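Local coordinates for activator of Hsp90 ATPase homologue 1/2-like C-terminal domain-containing protein (Rhodobacter sphaeroides, PDB 3PU2) that is of unknown function but belongs to the AHA1 family and the SRPBCC (Bet v 1-like) superfamily, whose relatives include activators of the Hsp90 ATPase, at residues R19-T24 and E145-L150; H87-S92 and V106-L111; T50-E55 and I62-T67; A12-F17 and A122-T127. All blocks are in the same frame, centred on the assembly; numbering follows the deposited sequence.

All four contacts involve the one antiparallel sheet of the chain. Interactions 2, 3 and 4 pair neighbouring strands within it, whereas interaction 1 packs the long helix 139-156 against strand 14-21. Interactions 1 and 4 share that strand, their centres about 21 Å apart, and cross along the chain, tying strand 14-21 to the C-terminal part. Between them in sequence lie two hairpins, interaction 3 first and interaction 2 after it, with centres about 18 Å apart. They touch through Phe54 with Leu89 and Ile62 with His91. Interactions 2 and 4, on successive strands, have centres about 14 Å apart. Together they outline a helix-grip fold, a curved sheet folded about a C-terminal helix.

Interaction 1 (R19-T24 and E145-L150); sequences RHFAAT and EAYRHL
Helix-on-sheet packing of the helix-grip fold brings Arg19 and Phe21 of strand 14-21 against Tyr147 and Leu150 of helix 139-156. The two short segments run nearly parallel, 12° between their directions, with axes 10.1 Å apart at closest approach. The Phe21 ring turns its edge toward the face of Tyr147 in an offset edge-to-face pair, planes at 83° and centroids 5.3 Å apart. CZ of Phe21 leads, 3.4 Å from Tyr147 CD1. The neighbouring ring atom, Phe21 CE1, lies 3.6 Å from CD2 of Leu150, whose side chain crosses the Phe21 side chain at about a right angle. Arg19 slides past Tyr147 in the opposite sense: CG is anti to the backbone N (chi1 168°), the chain bends at chi2 and chi3, and Arg19 NE comes 3.4 Å from Tyr147 CB. Beyond this, Arg19 NH2 forms a salt bridge with Asp151 one turn further along the helix. No hydrogen bond links the two segments; the contact rests on the aromatic pair, Leu150 and the Arg19 side chain. Trp41 and Leu28 also cover Leu150, while Leu119 touches the side chains of Phe21 and Tyr147. Such a long C-terminal helix held against an antiparallel sheet is typical of the helix-grip fold of the Bet v 1-like superfamily.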
loop_
_atom_site.group_PDB
_atom_site.type_symbol
_atom_site.label_atom_id
_atom_site.label_comp_id
_atom_site.label_asym_id
_atom_site.label_seq_id
_atom_site.Cartn_x
_atom_site.Cartn_y
_atom_site.Cartn_z
ATOM N N ARG A 19 6.652 -4.444 -8.138
ATOM C CA ARG A 19 6.673 -5.828 -7.703
ATOM C C ARG A 19 5.757 -6.698 -8.558
ATOM O O ARG A 19 4.656 -6.292 -8.918
ATOM C CB ARG A 19 6.250 -5.890 -6.234
ATOM C CG ARG A 19 5.946 -7.282 -5.689
ATOM C CD ARG A 19 7.162 -7.997 -5.093
ATOM N NE ARG A 19 6.737 -8.786 -3.941
ATOM C CZ ARG A 19 6.791 -10.108 -3.845
ATOM N NH1 ARG A 19 7.271 -10.840 -4.842
ATOM N NH2 ARG A 19 6.354 -10.695 -2.742
ATOM N N HIS A 20 6.222 -7.899 -8.883
ATOM C CA HIS A 20 5.445 -8.830 -9.687
ATOM C C HIS A 20 4.535 -9.659 -8.786
ATOM O O HIS A 20 4.874 -9.956 -7.644
ATOM C CB HIS A 20 6.379 -9.757 -10.452
ATOM C CG HIS A 20 5.670 -10.701 -11.370
ATOM N ND1 HIS A 20 5.038 -10.284 -12.520
ATOM C CD2 HIS A 20 5.490 -12.041 -11.304
ATOM C CE1 HIS A 20 4.498 -11.328 -13.126
ATOM N NE2 HIS A 20 4.758 -12.405 -12.408
ATOM N N PHE A 21 3.378 -10.034 -9.307
ATOM C CA PHE A 21 2.413 -10.814 -8.551
ATOM C C PHE A 21 1.781 -11.812 -9.507
ATOM O O PHE A 21 1.391 -11.455 -10.618
ATOM C CB PHE A 21 1.314 -9.903 -7.965
ATOM C CG PHE A 21 1.721 -9.158 -6.717
ATOM C CD1 PHE A 21 1.851 -9.824 -5.501
ATOM C CD2 PHE A 21 1.998 -7.798 -6.761
ATOM C CE1 PHE A 21 2.255 -9.144 -4.347
ATOM C CE2 PHE A 21 2.405 -7.115 -5.617
ATOM C CZ PHE A 21 2.533 -7.792 -4.411
ATOM N N ALA A 22 1.669 -13.060 -9.065
ATOM C CA ALA A 22 1.090 -14.110 -9.885
ATOM C C ALA A 22 -0.432 -14.127 -9.794
ATOM O O ALA A 22 -1.004 -14.964 -9.098
ATOM C CB ALA A 22 1.655 -15.461 -9.461
ATOM N N ALA A 23 -1.083 -13.208 -10.499
ATOM C CA ALA A 23 -2.541 -13.132 -10.493
ATOM C C ALA A 23 -3.036 -12.099 -11.497
ATOM O O ALA A 23 -2.310 -11.183 -11.862
ATOM C CB ALA A 23 -3.037 -12.787 -9.103
ATOM N N THR A 24 -4.274 -12.247 -11.950
ATOM C CA THR A 24 -4.832 -11.306 -12.911
ATOM C C THR A 24 -5.103 -9.997 -12.188
ATOM O O THR A 24 -5.556 -9.993 -11.043
ATOM C CB THR A 24 -6.153 -11.816 -13.504
ATOM O OG1 THR A 24 -7.186 -11.732 -12.515
ATOM C CG2 THR A 24 -6.010 -13.261 -13.949
ATOM N N GLU A 145 7.735 -7.531 3.263
ATOM C CA GLU A 145 7.235 -8.571 4.146
ATOM C C GLU A 145 5.725 -8.703 3.898
ATOM O O GLU A 145 5.166 -9.806 3.949
ATOM C CB GLU A 145 7.515 -8.204 5.610
ATOM C CG GLU A 145 6.931 -9.166 6.645
ATOM C CD GLU A 145 7.256 -8.758 8.084
ATOM O OE1 GLU A 145 6.953 -7.604 8.472
ATOM O OE2 GLU A 145 7.815 -9.597 8.830
ATOM N N ALA A 146 5.068 -7.580 3.615
ATOM C CA ALA A 146 3.639 -7.604 3.367
ATOM C C ALA A 146 3.331 -8.267 2.033
ATOM O O ALA A 146 2.435 -9.111 1.953
ATOM C CB ALA A 146 3.068 -6.195 3.402
ATOM N N TYR A 147 4.059 -7.896 0.983
ATOM C CA TYR A 147 3.815 -8.506 -0.318
ATOM C C TYR A 147 4.018 -10.012 -0.242
ATOM O O TYR A 147 3.289 -10.782 -0.880
ATOM C CB TYR A 147 4.710 -7.890 -1.384
ATOM C CG TYR A 147 4.354 -6.454 -1.675
ATOM C CD1 TYR A 147 3.033 -6.013 -1.579
ATOM C CD2 TYR A 147 5.332 -5.527 -2.041
ATOM C CE1 TYR A 147 2.700 -4.693 -1.838
ATOM C CE2 TYR A 147 5.001 -4.201 -2.300
ATOM C CZ TYR A 147 3.690 -3.799 -2.196
ATOM O OH TYR A 147 3.362 -2.500 -2.457
ATOM N N ARG A 148 4.991 -10.432 0.560
ATOM C CA ARG A 148 5.237 -11.856 0.740
ATOM C C ARG A 148 3.936 -12.460 1.277
ATOM O O ARG A 148 3.492 -13.508 0.831
ATOM C CB ARG A 148 6.387 -12.071 1.725
ATOM C CG ARG A 148 7.040 -13.436 1.621
ATOM C CD ARG A 148 8.365 -13.487 2.373
ATOM N NE ARG A 148 9.395 -12.646 1.760
ATOM C CZ ARG A 148 9.740 -11.438 2.195
ATOM N NH1 ARG A 148 9.140 -10.915 3.255
ATOM N NH2 ARG A 148 10.695 -10.760 1.571
ATOM N N HIS A 149 3.319 -11.778 2.234
ATOM C CA HIS A 149 2.049 -12.229 2.791
ATOM C C HIS A 149 1.019 -12.355 1.676
ATOM O O HIS A 149 0.265 -13.330 1.618
ATOM C CB HIS A 149 1.521 -11.215 3.800
ATOM C CG HIS A 149 2.335 -11.118 5.043
ATOM N ND1 HIS A 149 2.350 -9.988 5.831
ATOM C CD2 HIS A 149 3.132 -12.020 5.661
ATOM C CE1 HIS A 149 3.121 -10.197 6.880
ATOM N NE2 HIS A 149 3.607 -11.423 6.802
ATOM N N LEU A 150 0.991 -11.340 0.811
ATOM C CA LEU A 150 0.055 -11.283 -0.299
ATOM C C LEU A 150 0.274 -12.438 -1.260
ATOM O O LEU A 150 -0.687 -12.996 -1.805
ATOM C CB LEU A 150 0.181 -9.944 -1.027
ATOM C CG LEU A 150 -0.791 -9.675 -2.183
ATOM C CD1 LEU A 150 -2.212 -10.049 -1.773
ATOM C CD2 LEU A 150 -0.699 -8.212 -2.596
#

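Interaction 2 (H87-S92 and V106-L111); sequences HRLIHS and VTLQLL
The imidazole of His91 carries Val106 over one face, the two paired across the hairpin of strands 88-93 and 104-113 in the helix-grip sheet. Val106 CB makes a CH-pi contact 4.1 Å from the ring centroid, displaced toward the ring atoms CE1 and NE2. The guanidinium of Arg88 has Ile90 CD1 over one face, offset toward the rim, and its NH2 reaches Glu84 in a salt bridge. On the side of the sheet opposite His91, Arg88 lies beside Gln109 and points the same way, guanidinium and amide planes 32° apart. The Gln109 amide flanks CG and CD of Arg88, though the closeness of its NE2 to CD is doubtful in detail. An alanine in place of Gln109 would probably leave this aliphatic part of Arg88 without its amide neighbour, though Glu84 would still hold its end. The same face continues with Ile90 CG1 and Thr107 CG2, 4.0 Å apart. On the His91 face, Leu89 CD2 meets Leu108 CD1, and helix 25-33 covers Leu89 and Leu110. The Leu89-Leu108 pair exchanges two backbone bonds, as does His91-Val106. His87 and Arg88 form a classic beta bulge opposite Glu84 of the other neighbouring strand, 73-84; here Leu110 N donates to His87 O at 2.8 Å.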
loop_
_atom_site.group_PDB
_atom_site.type_symbol
_atom_site.label_atom_id
_atom_site.label_comp_id
_atom_site.label_asym_id
_atom_site.label_seq_id
_atom_site.Cartn_x
_atom_site.Cartn_y
_atom_site.Cartn_z
ATOM N N HIS A 87 -6.610 -0.669 -13.098
ATOM C CA HIS A 87 -5.237 -0.263 -13.371
ATOM C C HIS A 87 -4.694 0.917 -12.598
ATOM O O HIS A 87 -3.483 1.134 -12.567
ATOM C CB HIS A 87 -5.025 0.031 -14.863
ATOM C CG HIS A 87 -6.283 0.061 -15.679
ATOM N ND1 HIS A 87 -6.792 -1.061 -16.300
ATOM C CD2 HIS A 87 -7.108 1.082 -16.016
ATOM C CE1 HIS A 87 -7.873 -0.730 -16.987
ATOM N NE2 HIS A 87 -8.086 0.564 -16.830
ATOM N N ARG A 88 -5.571 1.693 -11.987
ATOM C CA ARG A 88 -5.075 2.857 -11.281
ATOM C C ARG A 88 -5.919 3.287 -10.101
ATOM O O ARG A 88 -7.144 3.199 -10.127
ATOM C CB ARG A 88 -4.937 4.012 -12.273
ATOM C CG ARG A 88 -3.899 5.024 -11.874
ATOM C CD ARG A 88 -3.638 6.041 -12.974
ATOM N NE ARG A 88 -4.791 6.894 -13.233
ATOM C CZ ARG A 88 -4.699 8.182 -13.549
ATOM N NH1 ARG A 88 -3.508 8.758 -13.640
ATOM N NH2 ARG A 88 -5.793 8.894 -13.776
ATOM N N LEU A 89 -5.247 3.736 -9.051
ATOM C CA LEU A 89 -5.920 4.224 -7.850
ATOM C C LEU A 89 -4.987 5.230 -7.211
ATOM O O LEU A 89 -3.769 5.022 -7.134
ATOM C CB LEU A 89 -6.212 3.099 -6.857
ATOM C CG LEU A 89 -6.914 3.574 -5.580
ATOM C CD1 LEU A 89 -8.379 3.272 -5.666
ATOM C CD2 LEU A 89 -6.332 2.861 -4.373
ATOM N N ILE A 90 -5.563 6.332 -6.762
ATOM C CA ILE A 90 -4.788 7.385 -6.139
ATOM C C ILE A 90 -5.523 7.826 -4.885
ATOM O O ILE A 90 -6.747 8.062 -4.905
ATOM C CB ILE A 90 -4.661 8.590 -7.070
ATOM C CG1 ILE A 90 -4.045 8.156 -8.397
ATOM C CG2 ILE A 90 -3.843 9.676 -6.389
ATOM C CD1 ILE A 90 -3.970 9.254 -9.438
ATOM N N HIS A 91 -4.792 7.909 -3.785
ATOM C CA HIS A 91 -5.399 8.361 -2.554
ATOM C C HIS A 91 -4.358 9.073 -1.745
ATOM O O HIS A 91 -3.156 8.965 -2.011
ATOM C CB HIS A 91 -5.969 7.198 -1.742
ATOM C CG HIS A 91 -4.935 6.265 -1.186
ATOM N ND1 HIS A 91 -4.599 5.075 -1.795
ATOM C CD2 HIS A 91 -4.183 6.338 -0.062
ATOM C CE1 HIS A 91 -3.686 4.453 -1.069
ATOM N NE2 HIS A 91 -3.417 5.200 -0.013
ATOM N N SER A 92 -4.821 9.823 -0.766
ATOM C CA SER A 92 -3.909 10.532 0.101
ATOM C C SER A 92 -3.762 9.639 1.331
ATOM O O SER A 92 -4.598 8.769 1.562
ATOM C CB SER A 92 -4.514 11.884 0.475
ATOM O OG SER A 92 -5.847 11.728 0.944
ATOM N N VAL A 106 -0.345 8.662 -2.645
ATOM C CA VAL A 106 0.057 7.345 -3.104
ATOM C C VAL A 106 -0.583 6.926 -4.407
ATOM O O VAL A 106 -1.799 6.950 -4.542
ATOM C CB VAL A 106 -0.311 6.310 -2.055
ATOM C CG1 VAL A 106 0.214 4.969 -2.457
ATOM C CG2 VAL A 106 0.243 6.732 -0.708
ATOM N N THR A 107 0.242 6.497 -5.353
ATOM C CA THR A 107 -0.240 6.097 -6.671
ATOM C C THR A 107 0.029 4.625 -6.977
ATOM O O THR A 107 1.165 4.172 -6.938
ATOM C CB THR A 107 0.441 6.959 -7.759
ATOM O OG1 THR A 107 0.450 8.332 -7.338
ATOM C CG2 THR A 107 -0.289 6.835 -9.094
ATOM N N LEU A 108 -1.024 3.885 -7.287
ATOM C CA LEU A 108 -0.891 2.475 -7.613
ATOM C C LEU A 108 -1.306 2.251 -9.053
ATOM O O LEU A 108 -2.420 2.585 -9.459
ATOM C CB LEU A 108 -1.783 1.610 -6.715
ATOM C CG LEU A 108 -1.640 1.788 -5.202
ATOM C CD1 LEU A 108 -2.831 1.140 -4.532
ATOM C CD2 LEU A 108 -0.328 1.196 -4.692
ATOM N N GLN A 109 -0.408 1.664 -9.820
ATOM C CA GLN A 109 -0.680 1.379 -11.216
ATOM C C GLN A 109 -0.507 -0.126 -11.432
ATOM O O GLN A 109 0.532 -0.695 -11.086
ATOM C CB GLN A 109 0.314 2.152 -12.087
ATOM C CG GLN A 109 -0.207 2.613 -13.439
ATOM C CD GLN A 109 -0.267 4.131 -13.532
ATOM O OE1 GLN A 109 0.602 4.833 -13.009
ATOM N NE2 GLN A 109 -1.289 4.644 -14.208
ATOM N N LEU A 110 -1.527 -0.767 -11.995
ATOM C CA LEU A 110 -1.477 -2.199 -12.270
ATOM C C LEU A 110 -1.470 -2.497 -13.777
ATOM O O LEU A 110 -2.478 -2.316 -14.452
ATOM C CB LEU A 110 -2.666 -2.912 -11.622
ATOM C CG LEU A 110 -2.764 -2.973 -10.098
ATOM C CD1 LEU A 110 -3.299 -1.663 -9.548
ATOM C CD2 LEU A 110 -3.703 -4.101 -9.721
ATOM N N LEU A 111 -0.330 -2.951 -14.296
ATOM C CA LEU A 111 -0.204 -3.287 -15.716
ATOM C C LEU A 111 0.115 -4.767 -15.890
ATOM O O LEU A 111 1.026 -5.292 -15.250
ATOM C CB LEU A 111 0.894 -2.453 -16.383
ATOM C CG LEU A 111 2.236 -2.347 -15.657
ATOM C CD1 LEU A 111 3.365 -2.191 -16.661
ATOM C CD2 LEU A 111 2.196 -1.170 -14.695
#

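Interaction 3 (T50-E55 and I62-T67); sequences TECVFE and IRQVWT
Phe54 and Ile62 lie side by side and point the same way, the isoleucine over one face of the ring. Ile62 CG1 makes a CH-pi contact 4.1 Å from the ring centroid, and its CD1 is 3.6 Å from Phe54 CE1. CG of Phe54 is anti to the backbone N (chi1 -152°). The Phe54 side chain also meets Pro35, Leu38 and Leu89. An alanine at Phe54 would probably open a gap beside Ile62 and leave CG1 and CD1 of that isoleucine without the ring they rest on. The hairpin joins strand 61-67 to strand 49-54, the outermost at its end of the sheet. On its other side the extended Glu51 side chain crosses Arg63 obliquely, carboxylate and guanidinium planes 77° apart. Glu51 OE2 lies 3.5 Å from Arg63 CG, but Glu51 OE1 stays 4.5 Å from Arg63 NE, beyond a salt bridge. One face of the guanidinium instead has Val65 CG2 near its rim. Thr50 crosses Thr67 at about a right angle, and their OG1 atoms share a hydrogen bond of 2.7 Å. Thr50 and Glu51 form a classic beta bulge opposite Val65, whose O accepts from Thr50 N at 2.8 Å and Glu51 N at 3.3 Å. The chemistry implies packing around Phe54 and Ile62 on one side, with Glu51 and Arg63 among Val53 and Val65 on the other, their attraction likely only a modest addition to the backbone bonds.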
loop_
_atom_site.group_PDB
_atom_site.type_symbol
_atom_site.label_atom_id
_atom_site.label_comp_id
_atom_site.label_asym_id
_atom_site.label_seq_id
_atom_site.Cartn_x
_atom_site.Cartn_y
_atom_site.Cartn_z
ATOM N N THR A 50 -6.684 -4.247 12.666
ATOM C CA THR A 50 -7.912 -4.387 13.428
ATOM C C THR A 50 -9.089 -3.585 12.891
ATOM O O THR A 50 -10.234 -3.911 13.193
ATOM C CB THR A 50 -7.686 -4.057 14.920
ATOM O OG1 THR A 50 -6.883 -2.886 15.041
ATOM C CG2 THR A 50 -6.977 -5.204 15.616
ATOM N N GLU A 51 -8.822 -2.542 12.108
ATOM C CA GLU A 51 -9.908 -1.753 11.506
ATOM C C GLU A 51 -9.555 -1.439 10.065
ATOM O O GLU A 51 -8.446 -0.989 9.764
ATOM C CB GLU A 51 -10.162 -0.436 12.239
ATOM C CG GLU A 51 -11.542 0.154 11.906
ATOM C CD GLU A 51 -11.719 1.596 12.374
ATOM O OE1 GLU A 51 -11.238 1.936 13.484
ATOM O OE2 GLU A 51 -12.353 2.385 11.633
ATOM N N CYS A 52 -10.496 -1.675 9.164
ATOM C CA CYS A 52 -10.202 -1.416 7.779
ATOM C C CYS A 52 -11.378 -0.952 6.941
ATOM O O CYS A 52 -12.245 -1.731 6.548
ATOM C CB CYS A 52 -9.580 -2.654 7.131
ATOM S SG CYS A 52 -8.890 -2.293 5.498
ATOM N N VAL A 53 -11.379 0.342 6.670
ATOM C CA VAL A 53 -12.393 0.964 5.851
ATOM C C VAL A 53 -11.683 1.390 4.573
ATOM O O VAL A 53 -10.694 2.119 4.613
ATOM C CB VAL A 53 -12.988 2.208 6.556
ATOM C CG1 VAL A 53 -13.998 2.911 5.639
ATOM C CG2 VAL A 53 -13.630 1.783 7.873
ATOM N N PHE A 54 -12.180 0.910 3.444
ATOM C CA PHE A 54 -11.606 1.249 2.148
ATOM C C PHE A 54 -12.772 1.294 1.163
ATOM O O PHE A 54 -13.572 0.352 1.065
ATOM C CB PHE A 54 -10.588 0.187 1.731
ATOM C CG PHE A 54 -9.500 0.695 0.820
ATOM C CD1 PHE A 54 -8.280 1.106 1.332
ATOM C CD2 PHE A 54 -9.678 0.714 -0.554
ATOM C CE1 PHE A 54 -7.249 1.524 0.483
ATOM C CE2 PHE A 54 -8.654 1.131 -1.407
ATOM C CZ PHE A 54 -7.439 1.534 -0.885
ATOM N N GLU A 55 -12.880 2.414 0.464
ATOM C CA GLU A 55 -13.934 2.635 -0.515
ATOM C C GLU A 55 -13.174 3.102 -1.753
ATOM O O GLU A 55 -12.761 4.255 -1.821
ATOM C CB GLU A 55 -14.866 3.727 0.008
ATOM C CG GLU A 55 -15.174 3.588 1.504
ATOM C CD GLU A 55 -16.046 4.717 2.071
ATOM O OE1 GLU A 55 -15.767 5.899 1.784
ATOM O OE2 GLU A 55 -17.003 4.417 2.820
ATOM N N ILE A 62 -10.692 6.187 3.540
ATOM C CA ILE A 62 -9.703 5.170 3.833
ATOM C C ILE A 62 -9.368 5.351 5.301
ATOM O O ILE A 62 -8.938 6.429 5.714
ATOM C CB ILE A 62 -8.405 5.367 3.018
ATOM C CG1 ILE A 62 -8.584 4.853 1.594
ATOM C CG2 ILE A 62 -7.260 4.630 3.682
ATOM C CD1 ILE A 62 -7.381 5.125 0.723
ATOM N N ARG A 63 -9.577 4.302 6.085
ATOM C CA ARG A 63 -9.276 4.349 7.511
ATOM C C ARG A 63 -8.678 3.001 7.900
ATOM O O ARG A 63 -9.323 1.972 7.723
ATOM C CB ARG A 63 -10.559 4.640 8.302
ATOM C CG ARG A 63 -10.407 4.643 9.819
ATOM C CD ARG A 63 -9.213 5.475 10.267
ATOM N NE ARG A 63 -9.042 5.445 11.723
ATOM C CZ ARG A 63 -7.998 5.962 12.371
ATOM N NH1 ARG A 63 -7.015 6.557 11.700
ATOM N NH2 ARG A 63 -7.939 5.890 13.694
ATOM N N GLN A 64 -7.443 3.006 8.403
ATOM C CA GLN A 64 -6.761 1.766 8.797
ATOM C C GLN A 64 -6.150 1.859 10.188
ATOM O O GLN A 64 -5.565 2.885 10.556
ATOM C CB GLN A 64 -5.669 1.423 7.776
ATOM C CG GLN A 64 -6.221 1.311 6.358
ATOM C CD GLN A 64 -5.173 0.985 5.298
ATOM O OE1 GLN A 64 -4.222 1.735 5.092
ATOM N NE2 GLN A 64 -5.363 -0.132 4.611
ATOM N N VAL A 65 -6.302 0.788 10.963
ATOM C CA VAL A 65 -5.745 0.746 12.311
ATOM C C VAL A 65 -5.105 -0.586 12.639
ATOM O O VAL A 65 -5.706 -1.642 12.499
ATOM C CB VAL A 65 -6.819 1.029 13.421
ATOM C CG1 VAL A 65 -6.156 1.023 14.828
ATOM C CG2 VAL A 65 -7.510 2.394 13.161
ATOM N N TRP A 66 -3.870 -0.521 13.097
ATOM C CA TRP A 66 -3.151 -1.717 13.488
ATOM C C TRP A 66 -2.978 -1.658 15.007
ATOM O O TRP A 66 -2.720 -0.591 15.590
ATOM C CB TRP A 66 -1.792 -1.750 12.792
ATOM C CG TRP A 66 -1.895 -1.854 11.312
ATOM C CD1 TRP A 66 -1.954 -3.003 10.564
ATOM C CD2 TRP A 66 -1.924 -0.772 10.381
ATOM N NE1 TRP A 66 -2.009 -2.698 9.225
ATOM C CE2 TRP A 66 -1.991 -1.335 9.085
ATOM C CE3 TRP A 66 -1.894 0.623 10.512
ATOM C CZ2 TRP A 66 -2.027 -0.551 7.934
ATOM C CZ3 TRP A 66 -1.928 1.393 9.375
ATOM C CH2 TRP A 66 -1.992 0.806 8.098
ATOM N N THR A 67 -3.145 -2.808 15.639
ATOM C CA THR A 67 -2.981 -2.912 17.069
ATOM C C THR A 67 -1.812 -3.837 17.344
ATOM O O THR A 67 -1.786 -4.992 16.898
ATOM C CB THR A 67 -4.192 -3.513 17.739
ATOM O OG1 THR A 67 -5.374 -2.865 17.253
ATOM C CG2 THR A 67 -4.060 -3.342 19.255
#

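Interaction 4 (A12-F17 and A122-T127); sequences ATRLEF and AVDYAT
Arg14 and Asp124 carry the charged part of the contact. Their side chains lie side by side, pointing the same way, and NH1 of Arg14 forms a salt bridge to OD1 of Asp124 at 2.6 Å. OD1 is met on its syn side, 24° out of the carboxylate plane, and stands close to the plane of the guanidinium. CG of Arg14 is anti to the backbone N (chi1 -175°) and the chain runs extended to NE; Ala122 CB lies over one face of the guanidinium, 3.3 Å from Arg14 NH2. Glu16 joins the network through a weak and less certain bond from Arg14 NE. Backbone hydrogen bonds pair the strands: Leu15 and Val123 exchange two, and Tyr125 N donates to Thr13 O at 2.8 Å, almost straight at 178°. They join strand 14-21 antiparallel to strand 116-124, which brings an early strand of the helix-grip sheet next to the last one. Apolar packing lies on the other side of the sheet. There Leu15 CD1 sits 3.7 Å from Tyr125 CE2, the two side chains at a slant to each other. Met139 and Arg131 of the C-terminal helices touch both residues. Beyond the strands, Thr13 CG2 comes 3.5 Å from Thr127 O, next to Pro128.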
loop_
_atom_site.group_PDB
_atom_site.type_symbol
_atom_site.label_atom_id
_atom_site.label_comp_id
_atom_site.label_asym_id
_atom_site.label_seq_id
_atom_site.Cartn_x
_atom_site.Cartn_y
_atom_site.Cartn_z
ATOM N N ALA A 12 13.639 13.732 -5.218
ATOM C CA ALA A 12 13.862 14.330 -3.905
ATOM C C ALA A 12 12.668 14.259 -2.958
ATOM O O ALA A 12 12.828 14.416 -1.744
ATOM C CB ALA A 12 14.306 15.780 -4.073
ATOM N N THR A 13 11.476 14.039 -3.505
ATOM C CA THR A 13 10.279 13.953 -2.684
ATOM C C THR A 13 9.373 12.838 -3.175
ATOM O O THR A 13 8.188 12.826 -2.855
ATOM C CB THR A 13 9.447 15.266 -2.713
ATOM O OG1 THR A 13 8.883 15.448 -4.020
ATOM C CG2 THR A 13 10.310 16.482 -2.354
ATOM N N ARG A 14 9.924 11.891 -3.927
ATOM C CA ARG A 14 9.117 10.807 -4.477
ATOM C C ARG A 14 9.797 9.441 -4.357
ATOM O O ARG A 14 10.979 9.312 -4.664
ATOM C CB ARG A 14 8.834 11.129 -5.943
ATOM C CG ARG A 14 7.918 10.182 -6.671
ATOM C CD ARG A 14 7.963 10.470 -8.162
ATOM N NE ARG A 14 7.079 9.605 -8.937
ATOM C CZ ARG A 14 5.754 9.667 -8.892
ATOM N NH1 ARG A 14 5.168 10.555 -8.106
ATOM N NH2 ARG A 14 5.013 8.857 -9.642
ATOM N N LEU A 15 9.058 8.432 -3.896
ATOM C CA LEU A 15 9.601 7.078 -3.767
ATOM C C LEU A 15 8.833 6.144 -4.677
ATOM O O LEU A 15 7.607 6.197 -4.741
ATOM C CB LEU A 15 9.527 6.578 -2.319
ATOM C CG LEU A 15 10.658 7.080 -1.413
ATOM C CD1 LEU A 15 10.396 6.693 0.036
ATOM C CD2 LEU A 15 11.969 6.506 -1.890
ATOM N N GLU A 16 9.561 5.292 -5.386
ATOM C CA GLU A 16 8.941 4.368 -6.321
ATOM C C GLU A 16 9.249 2.914 -5.985
ATOM O O GLU A 16 10.315 2.605 -5.463
ATOM C CB GLU A 16 9.411 4.702 -7.742
ATOM C CG GLU A 16 8.887 6.045 -8.277
ATOM C CD GLU A 16 9.684 6.583 -9.463
ATOM O OE1 GLU A 16 10.170 5.776 -10.289
ATOM O OE2 GLU A 16 9.811 7.822 -9.577
ATOM N N PHE A 17 8.300 2.029 -6.270
ATOM C CA PHE A 17 8.466 0.601 -6.004
ATOM C C PHE A 17 7.720 -0.160 -7.091
ATOM O O PHE A 17 6.745 0.343 -7.651
ATOM C CB PHE A 17 7.873 0.212 -4.638
ATOM C CG PHE A 17 8.423 0.996 -3.480
ATOM C CD1 PHE A 17 9.585 0.603 -2.842
ATOM C CD2 PHE A 17 7.772 2.141 -3.033
ATOM C CE1 PHE A 17 10.096 1.335 -1.771
ATOM C CE2 PHE A 17 8.277 2.882 -1.960
ATOM C CZ PHE A 17 9.441 2.475 -1.331
ATOM N N ALA A 122 3.955 4.565 -6.167
ATOM C CA ALA A 122 4.711 5.795 -5.958
ATOM C C ALA A 122 4.094 6.591 -4.814
ATOM O O ALA A 122 2.860 6.642 -4.657
ATOM C CB ALA A 122 4.698 6.629 -7.205
ATOM N N VAL A 123 4.954 7.222 -4.022
ATOM C CA VAL A 123 4.499 8.009 -2.894
ATOM C C VAL A 123 5.156 9.374 -2.991
ATOM O O VAL A 123 6.382 9.470 -2.966
ATOM C CB VAL A 123 4.893 7.334 -1.552
ATOM C CG1 VAL A 123 4.313 8.101 -0.384
ATOM C CG2 VAL A 123 4.390 5.917 -1.528
ATOM N N ASP A 124 4.346 10.422 -3.140
ATOM C CA ASP A 124 4.884 11.772 -3.217
ATOM C C ASP A 124 4.784 12.341 -1.816
ATOM O O ASP A 124 3.716 12.304 -1.204
ATOM C CB ASP A 124 4.074 12.650 -4.177
ATOM C CG ASP A 124 4.274 12.274 -5.632
ATOM O OD1 ASP A 124 5.446 12.158 -6.065
ATOM O OD2 ASP A 124 3.252 12.111 -6.341
ATOM N N TYR A 125 5.895 12.866 -1.317
ATOM C CA TYR A 125 5.973 13.441 0.022
ATOM C C TYR A 125 5.896 14.966 0.031
ATOM O O TYR A 125 6.081 15.615 -1.000
ATOM C CB TYR A 125 7.261 12.953 0.696
ATOM C CG TYR A 125 7.238 11.464 0.969
ATOM C CD1 TYR A 125 6.599 10.950 2.107
ATOM C CD2 TYR A 125 7.775 10.557 0.057
ATOM C CE1 TYR A 125 6.488 9.577 2.321
ATOM C CE2 TYR A 125 7.662 9.176 0.266
ATOM C CZ TYR A 125 7.012 8.705 1.396
ATOM O OH TYR A 125 6.820 7.368 1.568
ATOM N N ALA A 126 5.620 15.528 1.205
ATOM C CA ALA A 126 5.487 16.977 1.372
ATOM C C ALA A 126 6.750 17.719 1.006
ATOM O O ALA A 126 6.770 18.532 0.088
ATOM C CB ALA A 126 5.117 17.306 2.803
ATOM N N THR A 127 7.808 17.426 1.746
ATOM C CA THR A 127 9.102 18.067 1.553
ATOM C C THR A 127 10.158 17.043 1.152
ATOM O O THR A 127 9.871 15.856 1.057
ATOM C CB THR A 127 9.541 18.780 2.865
ATOM O OG1 THR A 127 9.563 17.836 3.949
ATOM C CG2 THR A 127 8.565 19.898 3.207
#